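Local coordinates for putative translational inhibitor protein (Yersinia pestis, PDB 5V4D), which is of unknown function but belongs to the Rid (YjgF-like) family and so probably acts as an enamine/imine deaminase, at residues A[10-15]-A[19-24]; A[47-52]-A[84-89]; A[92-97]-A[104-109]. All blocks are in the same frame, centred on the assembly; numbering follows the deposited sequence.

How the contacts relate
Following the chain from its N terminus, contact 1 comes first: 10-15 turns back on 19-24 across three residues and closes the loop between strands 5-7 and 22-25. Contact 2 spans a longer excursion, joining the first turn of helix 49-66 to the start of helix 87-98. Contact 3 then ties helix 87-98 to strand 105-110, its partner in a beta-alpha-beta unit. The three follow in series, none nested or crossed. Contacts 2 and 3 share helix 87-98 and touch, with E50 O 3.5 Å from I93 CD1; contact 1 lies on the opposite side of the chain's centre, about 24 Å and 21 Å from them, centre to centre.

Contact 1. Residues A[10-15]-A[19-24]; sequences KNAPSA and YSQAIC
Y19 meets A15 through one face of its ring: the A15 methyl stands over that face, 3.8 Å from CB to the ring centroid and 22° off the ring normal, a CH-pi contact displaced toward the rim at CE1. The Y19 side chain gets there with CG set between the backbone N and the carbonyl carbon (chi1 58°), which turns the ring back against A15. Alanine suits the place because its methyl is small enough to let the backbone close in as well, Y19 OH lying 3.5 Å from A15 CA. That hydroxyl is hydrogen-bonded to I16 N, just past the first segment, so the ring is held at its far end too. S20 turns away from 10-15, and its OG bonds to F103 O of the second subunit.

Q21 spans the remaining distance. Its chain is extended beyond CG and carries the amide to the backbone of A12 and P13. NE2 gives P13 O a nearly straight hydrogen bond of 2.9 Å (168°); the acceptor lies in the glutamine's amide plane, whereas the donor sits well above the carbonyl plane of P13. A12 CB packs 3.7 Å from NE2. The other end of the amide, OE1, accepts from T9 N, and two bonds at opposite ends of the group fix its rotation. Glutamine is apt here, offering both a donor and an acceptor to main chain. From A22 onward the segment enters strand 22-25. This is a loop closed by a side-chain-to-backbone bridge, leading into a strand of the sheet in the YjgF-like fold, beside a subunit interface.

Contact 2. Residues A[47-52]-A[84-89]; sequences NDIEKQ and INNSSQ
I49 reaches N86 and Q89 by way of its two branches: CG1 lies anti to the backbone N (chi1 -175°) and runs on with CD1 toward N86, while CG2 is left to face Q89. Across from it, Q89 has its CG beside its own backbone N (chi1 -77°) and an extended chain, which lays the amide over CG2 and delivers NE2 to E50. The branched isoleucine thus fills two sites at once, with CG1 3.8 Å from N86 CB and CG2 3.6 Å from Q89 NE2. The asparagine offers its CB and the carbon of its amide to this apolar surface.

The polar link is a single short, nearly straight hydrogen bond. Q89 NE2 donates to E50 OE1 at 2.9 Å, with an angle of 174°, and meets the carboxylate oxygen on its anti side, somewhat out of the carboxylate plane; the planes are nearly perpendicular, and E50 OE1 lies in the amide plane of Q89. A neutral amide against a carboxylate suits this partly exposed edge, since its N-H can donate a hydrogen bond without bringing a second charge.

Each segment also secures its start. D48 occupies the N-cap of helix 49-66, where OD2 accepts from K51 N at 3.1 Å and, weakly, from E50 N. In the other segment I84 O accepts from both S87 OG and S87 N, joining the short 3-10 turn to helix 87-98. The contact brings together the N-terminal ends of two helices, with I49 also packing on V90 of helix 87-98, on L119, and on V120 of strand 120-127.

Contact 3. Residues A[92-97]-A[104-109]; sequences DIYADY and PARSTV. With CA (calcium ion), chain H; ACY (acetic acid), chain G.
R106 reaches across to Y94 within a beta-alpha-beta unit, strand 74-81, helix 87-98 and strand 105-110, with arginine on the last strand and tyrosine on the helix. Starting from its CB, which is 3.8 Å from OXT of a bound acetic acid, probably present as acetate, the side chain leaves with CG anti to the backbone N (chi1 -163°), and CG also skirts that acetate oxygen. CD passes the phenol end, 3.5 Å from Y94 OH. The chain then bends at chi3 (75°), separating the nitrogens' tasks. NE donates to acetate OXT at 2.8 Å, and NH2 adds a longer, weak bond to the same oxygen. NH1 swings over one face of the Y94 ring, giving a cation-pi contact with R106 CZ 5.0 Å from the centroid of that ring. The planes are steeply inclined. NH1 also bonds to N91 OD1.

Arginine can serve an anion and an aromatic face at once, which suits it here. T108 also holds the acetate, OG1 donating to OXT and the backbone N, weakly, to O. The ligand probably came from the crystallisation liquor; Y19 of the third subunit packs on R106, consistent with a ligand pocket at the interface, as in Rid relatives.

On the exposed side of the helix, D92, through O and OD1, and D96, through OD1, bind a calcium ion, with a water and atoms from outside the two segments as further ligands. Y94 OH bonds to T77 OG1 and donates to a water whose oxygen lies 2.6 Å away; that water oxygen donates to P104 O at 2.7 Å.

Contact 1. Residues A[10-15]-A[19-24]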
# COMPACT_ATOMS: atom_id res chain seq x y z
N LYS A 10 20.17 -10.42 11.03
CA LYS A 10 20.31 -9.74 12.30
C LYS A 10 20.68 -8.26 12.14
O LYS A 10 20.65 -7.53 13.15
CB LYS A 10 21.38 -10.44 13.18
CG LYS A 10 20.95 -11.81 13.73
CD LYS A 10 19.58 -11.74 14.40
CE LYS A 10 19.42 -12.80 15.48
NZ LYS A 10 19.67 -14.18 14.97
N ASN A 11 21.03 -7.80 10.94
CA ASN A 11 21.30 -6.38 10.74
C ASN A 11 20.06 -5.53 10.51
O ASN A 11 20.20 -4.30 10.37
CB ASN A 11 22.28 -6.20 9.59
CG ASN A 11 23.65 -6.76 9.95
OD1 ASN A 11 24.09 -6.64 11.10
ND2 ASN A 11 24.28 -7.40 9.00
N ALA A 12 18.87 -6.11 10.46
CA ALA A 12 17.63 -5.35 10.55
C ALA A 12 16.89 -5.78 11.80
O ALA A 12 17.16 -6.86 12.34
CB ALA A 12 16.73 -5.56 9.32
N PRO A 13 15.94 -4.99 12.28
CA PRO A 13 15.23 -5.33 13.52
C PRO A 13 14.59 -6.70 13.45
O PRO A 13 13.97 -7.06 12.44
CB PRO A 13 14.16 -4.24 13.62
CG PRO A 13 14.79 -3.05 12.99
CD PRO A 13 15.56 -3.64 11.80
N SER A 14 14.69 -7.45 14.55
CA SER A 14 13.93 -8.69 14.63
C SER A 14 12.43 -8.39 14.55
O SER A 14 11.95 -7.40 15.10
CB SER A 14 14.23 -9.43 15.93
OG SER A 14 15.63 -9.62 16.04
N ALA A 15 11.70 -9.27 13.88
CA ALA A 15 10.26 -9.08 13.77
C ALA A 15 9.59 -9.05 15.16
O ALA A 15 9.78 -9.97 15.96
CB ALA A 15 9.66 -10.17 12.89
N TYR A 19 5.47 -11.85 11.24
CA TYR A 19 5.78 -11.40 9.90
C TYR A 19 7.25 -11.72 9.62
O TYR A 19 8.02 -12.07 10.52
CB TYR A 19 5.46 -9.91 9.69
CG TYR A 19 6.17 -8.96 10.63
CD1 TYR A 19 7.39 -8.42 10.30
CD2 TYR A 19 5.59 -8.58 11.85
CE1 TYR A 19 8.05 -7.57 11.16
CE2 TYR A 19 6.25 -7.71 12.72
CZ TYR A 19 7.49 -7.23 12.36
OH TYR A 19 8.19 -6.37 13.20
N SER A 20 7.60 -11.69 8.34
CA SER A 20 8.98 -11.81 7.92
C SER A 20 9.54 -10.44 7.55
O SER A 20 8.80 -9.59 7.06
CB SER A 20 9.09 -12.73 6.71
OG SER A 20 8.66 -14.06 7.03
N GLN A 21 10.85 -10.24 7.76
CA GLN A 21 11.46 -8.97 7.33
C GLN A 21 11.20 -8.70 5.85
O GLN A 21 10.91 -7.55 5.45
CB GLN A 21 12.96 -8.97 7.61
CG GLN A 21 13.31 -9.07 9.11
CD GLN A 21 14.79 -9.27 9.33
OE1 GLN A 21 15.45 -9.89 8.51
NE2 GLN A 21 15.33 -8.75 10.46
N ALA A 22 11.32 -9.73 5.01
CA ALA A 22 10.93 -9.57 3.62
C ALA A 22 10.67 -10.95 3.04
O ALA A 22 11.08 -11.97 3.62
CB ALA A 22 12.00 -8.86 2.83
N ILE A 23 9.93 -10.96 1.93
CA ILE A 23 9.62 -12.18 1.19
C ILE A 23 10.01 -11.93 -0.26
O ILE A 23 9.69 -10.88 -0.81
CB ILE A 23 8.11 -12.52 1.25
CG1 ILE A 23 7.69 -12.95 2.65
CG2 ILE A 23 7.74 -13.60 0.18
CD1 ILE A 23 8.34 -14.25 3.11
N CYS A 24 10.72 -12.89 -0.87
CA CYS A 24 11.00 -12.81 -2.30
C CYS A 24 10.08 -13.77 -3.03
O CYS A 24 9.91 -14.91 -2.61
CB CYS A 24 12.46 -13.18 -2.61
SG CYS A 24 13.62 -11.97 -1.93

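Contact 2. Residues A[47-52]-A[84-89]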
# COMPACT_ATOMS: atom_id res chain seq x y z
N ASN A 47 13.10 10.56 19.55
CA ASN A 47 11.95 11.21 18.91
C ASN A 47 12.40 12.43 18.10
O ASN A 47 12.17 13.59 18.48
CB ASN A 47 10.94 11.55 20.02
CG ASN A 47 9.63 12.08 19.48
OD1 ASN A 47 9.19 13.17 19.86
ND2 ASN A 47 8.96 11.29 18.65
N ASP A 48 13.05 12.15 16.98
CA ASP A 48 13.65 13.15 16.09
C ASP A 48 13.47 12.61 14.67
O ASP A 48 13.95 11.51 14.37
CB ASP A 48 15.13 13.29 16.46
CG ASP A 48 15.96 14.17 15.52
OD1 ASP A 48 16.82 14.92 16.04
OD2 ASP A 48 15.88 14.08 14.31
N ILE A 49 12.70 13.33 13.83
CA ILE A 49 12.35 12.79 12.52
C ILE A 49 13.59 12.49 11.68
O ILE A 49 13.60 11.52 10.92
CB ILE A 49 11.36 13.73 11.80
CG1 ILE A 49 10.89 13.11 10.49
CG2 ILE A 49 11.98 15.13 11.51
CD1 ILE A 49 9.93 11.89 10.70
N GLU A 50 14.65 13.30 11.79
CA GLU A 50 15.85 13.06 10.97
C GLU A 50 16.56 11.78 11.41
O GLU A 50 16.89 10.92 10.57
CB GLU A 50 16.79 14.28 11.03
CG GLU A 50 16.10 15.52 10.45
CD GLU A 50 16.96 16.78 10.41
OE1 GLU A 50 16.36 17.88 10.24
OE2 GLU A 50 18.20 16.68 10.54
N LYS A 51 16.79 11.63 12.71
CA LYS A 51 17.44 10.41 13.20
C LYS A 51 16.61 9.17 12.87
O LYS A 51 17.15 8.12 12.49
CB LYS A 51 17.68 10.51 14.71
CG LYS A 51 18.79 11.49 15.05
CD LYS A 51 18.90 11.68 16.54
CE LYS A 51 19.97 12.73 16.90
NZ LYS A 51 19.97 12.93 18.37
N GLN A 52 15.27 9.30 12.95
CA GLN A 52 14.42 8.14 12.70
C GLN A 52 14.41 7.77 11.22
O GLN A 52 14.45 6.58 10.88
CB GLN A 52 12.99 8.38 13.21
CG GLN A 52 12.92 8.43 14.73
CD GLN A 52 11.53 8.25 15.28
OE1 GLN A 52 10.56 8.10 14.54
NE2 GLN A 52 11.43 8.23 16.60
N ILE A 84 2.44 15.27 8.53
CA ILE A 84 2.73 15.62 7.13
C ILE A 84 3.75 16.74 7.05
O ILE A 84 4.47 16.85 6.05
CB ILE A 84 1.40 15.97 6.39
CG1 ILE A 84 1.54 15.89 4.88
CG2 ILE A 84 0.88 17.36 6.71
CD1 ILE A 84 1.75 14.45 4.38
N ASN A 85 3.83 17.58 8.08
CA ASN A 85 4.83 18.65 8.06
C ASN A 85 6.25 18.16 8.25
O ASN A 85 7.18 18.96 8.11
CB ASN A 85 4.46 19.69 9.10
CG ASN A 85 3.13 20.34 8.81
OD1 ASN A 85 2.87 20.77 7.69
ND2 ASN A 85 2.27 20.38 9.81
N ASN A 86 6.43 16.86 8.55
CA ASN A 86 7.76 16.28 8.62
C ASN A 86 8.22 15.78 7.25
O ASN A 86 9.34 15.26 7.14
CB ASN A 86 7.76 15.13 9.64
CG ASN A 86 7.89 15.63 11.06
OD1 ASN A 86 8.39 16.74 11.30
ND2 ASN A 86 7.53 14.79 12.03
N SER A 87 7.38 15.93 6.22
CA SER A 87 7.69 15.36 4.90
C SER A 87 9.00 15.91 4.36
O SER A 87 9.79 15.15 3.78
CB SER A 87 6.59 15.66 3.90
OG SER A 87 5.39 14.99 4.25
N SER A 88 9.25 17.21 4.51
CA SER A 88 10.47 17.75 3.91
C SER A 88 11.72 17.19 4.57
O SER A 88 12.69 16.85 3.88
CB SER A 88 10.45 19.26 4.00
OG SER A 88 9.50 19.70 3.04
N GLN A 89 11.72 17.09 5.90
CA GLN A 89 12.89 16.54 6.58
C GLN A 89 13.10 15.08 6.20
O GLN A 89 14.24 14.63 6.06
CB GLN A 89 12.75 16.67 8.08
CG GLN A 89 13.04 18.11 8.51
CD GLN A 89 12.58 18.34 9.93
OE1 GLN A 89 11.37 18.57 10.19
NE2 GLN A 89 13.52 18.27 10.87

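Contact 3. Residues A[92-97]-A[104-109]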
# COMPACT_ATOMS: atom_id res chain seq x y z
N ASP A 92 14.53 15.11 2.60
CA ASP A 92 15.92 15.58 2.49
C ASP A 92 16.89 14.43 2.69
O ASP A 92 17.94 14.37 2.02
CB ASP A 92 16.15 16.68 3.52
CG ASP A 92 17.25 17.64 3.13
OD1 ASP A 92 17.91 17.44 2.05
OD2 ASP A 92 17.43 18.57 3.94
N ILE A 93 16.58 13.51 3.60
CA ILE A 93 17.46 12.37 3.88
C ILE A 93 17.20 11.20 2.92
O ILE A 93 18.12 10.48 2.51
CB ILE A 93 17.26 11.96 5.35
CG1 ILE A 93 17.74 13.10 6.28
CG2 ILE A 93 17.97 10.59 5.67
CD1 ILE A 93 17.27 12.94 7.73
N TYR A 94 15.93 10.94 2.64
CA TYR A 94 15.57 9.92 1.68
C TYR A 94 16.26 10.15 0.34
O TYR A 94 16.75 9.21 -0.30
CB TYR A 94 14.05 9.93 1.55
CG TYR A 94 13.36 8.98 0.61
CD1 TYR A 94 12.62 7.91 1.13
CD2 TYR A 94 13.33 9.22 -0.77
CE1 TYR A 94 11.93 7.07 0.28
CE2 TYR A 94 12.65 8.38 -1.61
CZ TYR A 94 11.94 7.32 -1.08
OH TYR A 94 11.26 6.48 -1.94
N ALA A 95 16.33 11.42 -0.08
CA ALA A 95 17.01 11.74 -1.33
C ALA A 95 18.48 11.37 -1.28
O ALA A 95 19.03 10.88 -2.27
CB ALA A 95 16.86 13.24 -1.62
N ASP A 96 19.14 11.63 -0.15
CA ASP A 96 20.54 11.27 0.02
C ASP A 96 20.73 9.79 -0.21
O ASP A 96 21.67 9.37 -0.91
CB ASP A 96 21.03 11.63 1.43
CG ASP A 96 20.91 13.12 1.78
OD1 ASP A 96 20.66 13.97 0.90
OD2 ASP A 96 21.10 13.38 3.00
N TYR A 97 19.86 8.98 0.38
CA TYR A 97 19.97 7.53 0.27
C TYR A 97 19.82 7.09 -1.17
O TYR A 97 20.55 6.19 -1.64
CB TYR A 97 18.86 6.88 1.13
CG TYR A 97 18.86 5.37 1.10
CD1 TYR A 97 19.91 4.65 1.70
CD2 TYR A 97 17.82 4.67 0.49
CE1 TYR A 97 19.92 3.25 1.67
CE2 TYR A 97 17.80 3.29 0.48
CZ TYR A 97 18.86 2.58 1.07
OH TYR A 97 18.84 1.19 1.01
N PRO A 104 12.55 5.66 -6.94
CA PRO A 104 11.35 4.82 -6.97
C PRO A 104 10.09 5.65 -7.14
O PRO A 104 10.03 6.83 -6.76
CB PRO A 104 11.38 4.14 -5.60
CG PRO A 104 12.85 4.13 -5.22
CD PRO A 104 13.35 5.47 -5.71
N ALA A 105 9.04 5.01 -7.66
CA ALA A 105 7.69 5.55 -7.47
C ALA A 105 7.36 5.57 -5.97
O ALA A 105 7.98 4.88 -5.17
CB ALA A 105 6.68 4.69 -8.23
N ARG A 106 6.37 6.40 -5.59
CA ARG A 106 6.21 6.65 -4.15
C ARG A 106 4.81 7.16 -3.85
O ARG A 106 4.19 7.78 -4.70
CB ARG A 106 7.22 7.70 -3.67
CG ARG A 106 7.35 7.67 -2.15
CD ARG A 106 8.51 8.57 -1.78
NE ARG A 106 8.08 9.96 -1.93
CZ ARG A 106 8.79 11.00 -1.54
NH1 ARG A 106 9.99 10.82 -0.98
NH2 ARG A 106 8.28 12.22 -1.71
N SER A 107 4.31 6.82 -2.67
CA SER A 107 3.19 7.54 -2.07
C SER A 107 3.56 7.93 -0.65
O SER A 107 4.26 7.18 0.03
CB SER A 107 1.92 6.68 -2.04
OG SER A 107 1.53 6.36 -3.39
N THR A 108 3.01 9.06 -0.18
CA THR A 108 3.24 9.58 1.16
C THR A 108 1.89 9.93 1.74
O THR A 108 1.11 10.64 1.10
CB THR A 108 4.12 10.85 1.15
OG1 THR A 108 5.38 10.55 0.55
CG2 THR A 108 4.32 11.37 2.63
N VAL A 109 1.61 9.44 2.95
CA VAL A 109 0.34 9.76 3.62
C VAL A 109 0.60 10.01 5.10
O VAL A 109 1.54 9.45 5.68
CB VAL A 109 -0.72 8.63 3.46
CG1 VAL A 109 -1.09 8.44 1.96
CG2 VAL A 109 -0.27 7.31 4.07
CA CA H . 19.62 16.07 1.25
C ACY G . 4.32 11.03 -2.79
O ACY G . 3.20 11.36 -2.31
OXT ACY G . 5.35 10.69 -2.14
CH3 ACY G . 4.44 10.99 -4.30
O HOH W 1 11.02 7.58 -4.32
O HOH W 2 20.32 15.88 3.53